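Local coordinates for protein iron-regulated transcriptional activator AFT2 (PDB 4LMG) that activates the yeast iron regulon when iron is scarce by binding iron-responsive promoter elements through a DNA-binding region of WRKY-GCM1 fold, at residues A[6-18]-A[85-97]. Residues are numbered along the deposited sequence; the frame is centred on the assembly and turned at random.
With ZN (zinc ion), chain I; nucleotides of chain H; nucleotides of chain G.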
loop_
_atom_site.group_PDB
_atom_site.type_symbol
_atom_site.label_atom_id
_atom_site.label_comp_id
_atom_site.label_asym_id
_atom_site.label_seq_id
_atom_site.Cartn_x
_atom_site.Cartn_y
_atom_site.Cartn_z
ATOM N N LEU A 6 21.293 3.850 -18.629
ATOM C CA LEU A 6 21.068 5.088 -17.892
ATOM C C LEU A 6 20.812 6.242 -18.852
ATOM O O LEU A 6 21.749 6.829 -19.391
ATOM C CB LEU A 6 22.274 5.405 -17.010
ATOM C CG LEU A 6 22.060 6.445 -15.910
ATOM C CD1 LEU A 6 21.096 5.909 -14.864
ATOM C CD2 LEU A 6 23.385 6.825 -15.268
ATOM N N ILE A 7 19.540 6.569 -19.059
ATOM C CA ILE A 7 19.163 7.588 -20.032
ATOM C C ILE A 7 18.397 8.743 -19.394
ATOM O O ILE A 7 17.306 8.554 -18.858
ATOM C CB ILE A 7 18.304 6.991 -21.158
ATOM C CG1 ILE A 7 19.010 5.785 -21.782
ATOM C CG2 ILE A 7 17.993 8.047 -22.206
ATOM C CD1 ILE A 7 18.178 5.056 -22.808
ATOM N N HIS A 8 18.973 9.939 -19.455
ATOM C CA HIS A 8 18.311 11.130 -18.936
ATOM C C HIS A 8 17.325 11.685 -19.953
ATOM O O HIS A 8 17.640 11.795 -21.136
ATOM C CB HIS A 8 19.335 12.202 -18.560
ATOM C CG HIS A 8 20.143 11.864 -17.346
ATOM N ND1 HIS A 8 21.142 10.914 -17.358
ATOM C CD2 HIS A 8 20.098 12.347 -16.082
ATOM C CE1 HIS A 8 21.679 10.828 -16.153
ATOM N NE2 HIS A 8 21.062 11.687 -15.360
ATOM N N LEU A 9 16.129 12.030 -19.487
ATOM C CA LEU A 9 15.092 12.574 -20.355
ATOM C C LEU A 9 15.140 14.097 -20.401
ATOM O O LEU A 9 15.308 14.751 -19.374
ATOM C CB LEU A 9 13.708 12.105 -19.897
ATOM C CG LEU A 9 13.157 10.833 -20.544
ATOM C CD1 LEU A 9 14.204 9.733 -20.579
ATOM C CD2 LEU A 9 11.900 10.368 -19.822
ATOM N N ASP A 10 14.993 14.649 -21.602
ATOM C CA ASP A 10 14.981 16.094 -21.800
ATOM C C ASP A 10 14.099 16.472 -22.985
ATOM O O ASP A 10 14.070 15.766 -23.992
ATOM C CB ASP A 10 16.401 16.622 -22.023
ATOM C CG ASP A 10 17.195 16.716 -20.737
ATOM O OD1 ASP A 10 16.608 17.090 -19.699
ATOM O OD2 ASP A 10 18.407 16.418 -20.765
ATOM N N PRO A 11 13.370 17.591 -22.862
ATOM C CA PRO A 11 13.361 18.415 -21.651
ATOM C C PRO A 11 12.330 17.909 -20.649
ATOM O O PRO A 11 11.414 17.176 -21.026
ATOM C CB PRO A 11 12.937 19.782 -22.180
ATOM C CG PRO A 11 12.026 19.456 -23.314
ATOM C CD PRO A 11 12.567 18.193 -23.941
ATOM N N VAL A 12 12.483 18.295 -19.388
ATOM C CA VAL A 12 11.539 17.901 -18.351
ATOM C C VAL A 12 10.749 19.111 -17.864
ATOM O O VAL A 12 11.332 20.102 -17.427
ATOM C CB VAL A 12 12.256 17.247 -17.156
ATOM C CG1 VAL A 12 11.253 16.844 -16.089
ATOM C CG2 VAL A 12 13.060 16.043 -17.619
ATOM N N PRO A 13 9.413 19.036 -17.949
ATOM C CA PRO A 13 8.541 20.128 -17.503
ATOM C C PRO A 13 8.771 20.483 -16.036
ATOM O O PRO A 13 9.358 19.694 -15.296
ATOM C CB PRO A 13 7.127 19.562 -17.710
ATOM C CG PRO A 13 7.303 18.087 -17.858
ATOM C CD PRO A 13 8.647 17.893 -18.472
ATOM N N SER A 14 8.312 21.660 -15.626
ATOM C CA SER A 14 8.536 22.133 -14.264
ATOM C C SER A 14 7.482 21.610 -13.289
ATOM O O SER A 14 6.626 22.364 -12.824
ATOM C CB SER A 14 8.573 23.661 -14.231
ATOM O OG SER A 14 9.609 24.161 -15.062
ATOM N N PHE A 15 7.555 20.320 -12.978
ATOM C CA PHE A 15 6.627 19.703 -12.038
ATOM C C PHE A 15 6.645 20.407 -10.683
ATOM O O PHE A 15 7.706 20.759 -10.169
ATOM C CB PHE A 15 6.963 18.225 -11.844
ATOM C CG PHE A 15 6.938 17.424 -13.112
ATOM C CD1 PHE A 15 5.745 17.175 -13.766
ATOM C CD2 PHE A 15 8.106 16.904 -13.641
ATOM C CE1 PHE A 15 5.718 16.432 -14.930
ATOM C CE2 PHE A 15 8.085 16.160 -14.801
ATOM C CZ PHE A 15 6.890 15.922 -15.447
ATOM N N GLU A 16 5.464 20.606 -10.109
ATOM C CA GLU A 16 5.355 21.207 -8.786
ATOM C C GLU A 16 4.933 20.175 -7.743
ATOM O O GLU A 16 4.750 20.502 -6.568
ATOM C CB GLU A 16 4.370 22.376 -8.807
ATOM C CG GLU A 16 4.857 23.574 -9.602
ATOM C CD GLU A 16 3.903 24.749 -9.529
ATOM O OE1 GLU A 16 2.693 24.523 -9.321
ATOM O OE2 GLU A 16 4.364 25.902 -9.671
ATOM N N ASP A 17 4.788 18.929 -8.179
ATOM C CA ASP A 17 4.361 17.851 -7.294
ATOM C C ASP A 17 4.662 16.491 -7.921
ATOM O O ASP A 17 4.492 16.302 -9.125
ATOM C CB ASP A 17 2.864 17.980 -6.995
ATOM C CG ASP A 17 2.421 17.113 -5.829
ATOM O OD1 ASP A 17 2.879 15.956 -5.725
ATOM O OD2 ASP A 17 1.607 17.594 -5.010
ATOM N N ARG A 18 5.118 15.553 -7.096
ATOM C CA ARG A 18 5.416 14.195 -7.543
ATOM C C ARG A 18 4.286 13.597 -8.379
ATOM O O ARG A 18 4.529 12.818 -9.300
ATOM C CB ARG A 18 5.679 13.291 -6.335
ATOM C CG ARG A 18 4.548 13.295 -5.318
ATOM C CD ARG A 18 4.712 12.220 -4.254
ATOM N NE ARG A 18 3.890 12.513 -3.082
ATOM C CZ ARG A 18 3.797 11.733 -2.009
ATOM N NH1 ARG A 18 4.472 10.592 -1.946
ATOM N NH2 ARG A 18 3.023 12.093 -0.995
ATOM N N LEU A 85 19.141 22.316 -7.588
ATOM C CA LEU A 85 18.724 22.895 -8.862
ATOM C C LEU A 85 17.252 23.280 -8.849
ATOM O O LEU A 85 16.764 23.937 -9.771
ATOM C CB LEU A 85 18.988 21.913 -10.006
ATOM C CG LEU A 85 20.453 21.584 -10.292
ATOM C CD1 LEU A 85 20.565 20.528 -11.380
ATOM C CD2 LEU A 85 21.207 22.842 -10.686
ATOM N N GLN A 86 16.551 22.862 -7.799
ATOM C CA GLN A 86 15.115 23.096 -7.677
ATOM C C GLN A 86 14.359 22.660 -8.928
ATOM O O GLN A 86 13.461 23.357 -9.399
ATOM C CB GLN A 86 14.828 24.566 -7.355
ATOM C CG GLN A 86 15.271 24.987 -5.962
ATOM C CD GLN A 86 15.015 26.455 -5.684
ATOM O OE1 GLN A 86 15.121 27.295 -6.577
ATOM N NE2 GLN A 86 14.672 26.771 -4.441
ATOM N N LYS A 87 14.732 21.500 -9.462
ATOM C CA LYS A 87 14.043 20.930 -10.613
ATOM C C LYS A 87 14.021 19.411 -10.511
ATOM O O LYS A 87 14.824 18.816 -9.790
ATOM C CB LYS A 87 14.734 21.337 -11.914
ATOM C CG LYS A 87 15.971 20.511 -12.226
ATOM C CD LYS A 87 16.450 20.735 -13.650
ATOM C CE LYS A 87 17.589 19.789 -13.999
ATOM N NZ LYS A 87 18.066 19.978 -15.399
ATOM N N TRP A 88 13.101 18.785 -11.239
ATOM C CA TRP A 88 13.028 17.331 -11.295
ATOM C C TRP A 88 13.868 16.806 -12.446
ATOM O O TRP A 88 13.814 17.343 -13.552
ATOM C CB TRP A 88 11.582 16.872 -11.486
ATOM C CG TRP A 88 10.702 17.080 -10.292
ATOM C CD1 TRP A 88 10.025 18.217 -9.959
ATOM C CD2 TRP A 88 10.390 16.116 -9.279
ATOM N NE1 TRP A 88 9.315 18.022 -8.797
ATOM C CE2 TRP A 88 9.524 16.740 -8.359
ATOM C CE3 TRP A 88 10.764 14.786 -9.057
ATOM C CZ2 TRP A 88 9.024 16.082 -7.236
ATOM C CZ3 TRP A 88 10.266 14.132 -7.940
ATOM C CH2 TRP A 88 9.405 14.781 -7.045
ATOM N N ASN A 89 14.648 15.763 -12.194
ATOM C CA ASN A 89 15.301 15.057 -13.287
ATOM C C ASN A 89 14.726 13.651 -13.459
ATOM O O ASN A 89 14.393 12.975 -12.481
ATOM C CB ASN A 89 16.827 15.046 -13.134
ATOM C CG ASN A 89 17.289 14.353 -11.870
ATOM O OD1 ASN A 89 17.648 13.175 -11.890
ATOM N ND2 ASN A 89 17.300 15.085 -10.763
ATOM N N VAL A 90 14.584 13.226 -14.708
ATOM C CA VAL A 90 13.986 11.934 -14.996
ATOM C C VAL A 90 14.963 11.047 -15.751
ATOM O O VAL A 90 15.497 11.436 -16.792
ATOM C CB VAL A 90 12.689 12.082 -15.808
ATOM C CG1 VAL A 90 12.030 10.728 -16.007
ATOM C CG2 VAL A 90 11.739 13.045 -15.113
ATOM N N VAL A 91 15.200 9.855 -15.216
ATOM C CA VAL A 91 16.136 8.925 -15.827
ATOM C C VAL A 91 15.490 7.568 -16.076
ATOM O O VAL A 91 14.747 7.058 -15.235
ATOM C CB VAL A 91 17.382 8.727 -14.946
ATOM C CG1 VAL A 91 18.400 7.852 -15.659
ATOM C CG2 VAL A 91 17.993 10.074 -14.584
ATOM N N VAL A 92 15.775 6.993 -17.239
ATOM C CA VAL A 92 15.323 5.648 -17.563
ATOM C C VAL A 92 16.454 4.654 -17.320
ATOM O O VAL A 92 17.583 4.864 -17.765
ATOM C CB VAL A 92 14.872 5.539 -19.031
ATOM C CG1 VAL A 92 14.519 4.102 -19.368
ATOM C CG2 VAL A 92 13.694 6.463 -19.299
ATOM N N MET A 93 16.144 3.574 -16.611
ATOM C CA MET A 93 17.124 2.541 -16.297
ATOM C C MET A 93 16.688 1.203 -16.888
ATOM O O MET A 93 15.507 0.996 -17.164
ATOM C CB MET A 93 17.278 2.412 -14.783
ATOM C CG MET A 93 17.472 3.739 -14.067
ATOM S SD MET A 93 17.390 3.588 -12.273
ATOM C CE MET A 93 17.667 5.288 -11.783
ATOM N N ASN A 94 17.645 0.297 -17.070
ATOM C CA ASN A 94 17.363 -1.022 -17.633
ATOM C C ASN A 94 16.308 -0.963 -18.727
ATOM O O ASN A 94 15.195 -1.458 -18.557
ATOM C CB ASN A 94 16.927 -1.997 -16.539
ATOM C CG ASN A 94 18.069 -2.398 -15.628
ATOM O OD1 ASN A 94 18.048 -2.123 -14.427
ATOM N ND2 ASN A 94 19.074 -3.056 -16.194
ATOM N N ASN A 95 16.666 -0.356 -19.853
ATOM C CA ASN A 95 15.724 -0.156 -20.945
ATOM C C ASN A 95 15.233 -1.464 -21.566
ATOM O O ASN A 95 14.479 -1.454 -22.539
ATOM C CB ASN A 95 16.343 0.743 -22.015
ATOM C CG ASN A 95 15.329 1.218 -23.027
ATOM O OD1 ASN A 95 15.397 0.871 -24.205
ATOM N ND2 ASN A 95 14.365 2.005 -22.567
ATOM N N ILE A 96 15.662 -2.586 -20.993
ATOM C CA ILE A 96 15.282 -3.901 -21.491
ATOM C C ILE A 96 14.026 -4.409 -20.795
ATOM O O ILE A 96 13.872 -4.253 -19.585
ATOM C CB ILE A 96 16.406 -4.925 -21.269
ATOM C CG1 ILE A 96 17.734 -4.384 -21.804
ATOM C CG2 ILE A 96 16.054 -6.254 -21.921
ATOM C CD1 ILE A 96 18.917 -5.284 -21.523
ATOM N N HIS A 97 13.132 -5.019 -21.565
ATOM C CA HIS A 97 11.908 -5.585 -21.008
ATOM C C HIS A 97 11.913 -7.107 -21.084
ATOM O O HIS A 97 12.557 -7.693 -21.954
ATOM C CB HIS A 97 10.679 -5.032 -21.733
ATOM C CG HIS A 97 10.463 -3.566 -21.522
ATOM N ND1 HIS A 97 9.655 -3.070 -20.523
ATOM C CD2 HIS A 97 10.945 -2.490 -22.188
ATOM C CE1 HIS A 97 9.650 -1.750 -20.581
ATOM N NE2 HIS A 97 10.424 -1.373 -21.582
HETATM ZN ZN ZN I . 8.584 -3.839 -18.933
ATOM O "O5'" DA H 1 17.641 3.717 -8.133
ATOM C "C5'" DA H 1 16.920 2.658 -8.758
ATOM C "C4'" DA H 1 15.576 2.438 -8.083
ATOM O "O4'" DA H 1 14.815 1.460 -8.831
ATOM C "C3'" DA H 1 15.639 1.868 -6.675
ATOM O "O3'" DA H 1 14.438 2.169 -5.974
ATOM C "C2'" DA H 1 15.763 0.373 -6.947
ATOM C "C1'" DA H 1 14.916 0.194 -8.205
ATOM N N9 DA H 1 15.494 -0.738 -9.168
ATOM C C8 DA H 1 16.479 -0.477 -10.082
ATOM N N7 DA H 1 16.802 -1.509 -10.823
ATOM C C5 DA H 1 15.973 -2.518 -10.364
ATOM C C6 DA H 1 15.823 -3.867 -10.743
ATOM N N6 DA H 1 16.542 -4.445 -11.712
ATOM N N1 DA H 1 14.903 -4.602 -10.082
ATOM C C2 DA H 1 14.186 -4.020 -9.113
ATOM N N3 DA H 1 14.235 -2.765 -8.670
ATOM C C4 DA H 1 15.158 -2.060 -9.344
ATOM P P DC G 12 1.280 9.800 1.968
ATOM O OP1 DC G 12 0.187 10.700 2.395
ATOM O OP2 DC G 12 2.489 10.374 1.338
ATOM O "O5'" DC G 12 1.737 8.921 3.218
ATOM C "C5'" DC G 12 0.827 7.952 3.720
ATOM C "C4'" DC G 12 1.537 6.971 4.631
ATOM O "O4'" DC G 12 2.459 6.161 3.860
ATOM C "C3'" DC G 12 2.359 7.619 5.737
ATOM O "O3'" DC G 12 2.091 6.933 6.952
ATOM C "C2'" DC G 12 3.809 7.456 5.275
ATOM C "C1'" DC G 12 3.737 6.171 4.460
ATOM N N1 DC G 12 4.732 6.062 3.351
ATOM C C2 DC G 12 5.538 4.922 3.264
ATOM O O2 DC G 12 5.423 4.031 4.112
ATOM N N3 DC G 12 6.428 4.826 2.250
ATOM C C4 DC G 12 6.526 5.805 1.349
ATOM N N4 DC G 12 7.420 5.656 0.366
ATOM C C5 DC G 12 5.711 6.974 1.418
ATOM C C6 DC G 12 4.834 7.059 2.426
HETATM O O HOH W 1 16.227 14.682 -16.520
HETATM O O HOH W 2 11.221 20.157 -12.764
#
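Ile-7 and Val-92 form an antiparallel hydrogen-bonded pair that joins the short N-terminal strand 7-8 to strand 87-93 at one border of the WRKY-GCM1 sheet, an example of an edge strand that pairs briefly and then peels away. Ile-7 N donates to Val-92 O (2.9 Å), Val-92 N returns a bond to Ile-7 O, and Leu-9 N donates to Val-90 O. Beyond this point water takes over: one molecule links Leu-9 O to Val-90 N, another Pro-13 O to Trp-88 N.

Side-chain contacts line both faces. Val-91 CG2, set beside its backbone N (CG1 at chi1 -175°), makes a CH-pi contact over the His-8 ring, 3.7 Å from its centroid, while CG1 meets Leu-6 CD1 tightly. On the face carrying Ile-7 and Val-92, the branches of Leu-9 divide, CD1 to Val-92 CG2 (3.5 Å) and CD2 to Val-90 CG1.

Farther along, Phe-15 directs its edge at the face of the five-membered ring of Trp-88, a T-shaped pair with planes at 86°, beside Ile-21 of helix 21-29. DNA-binding Arg-18 rests CB near Trp-88 CH2 and extends its guanidinium to a DNA phosphate, where NH2 donates a nearly straight hydrogen bond (2.9 Å, 170°) to in-plane OP2 of DC12 of chain G.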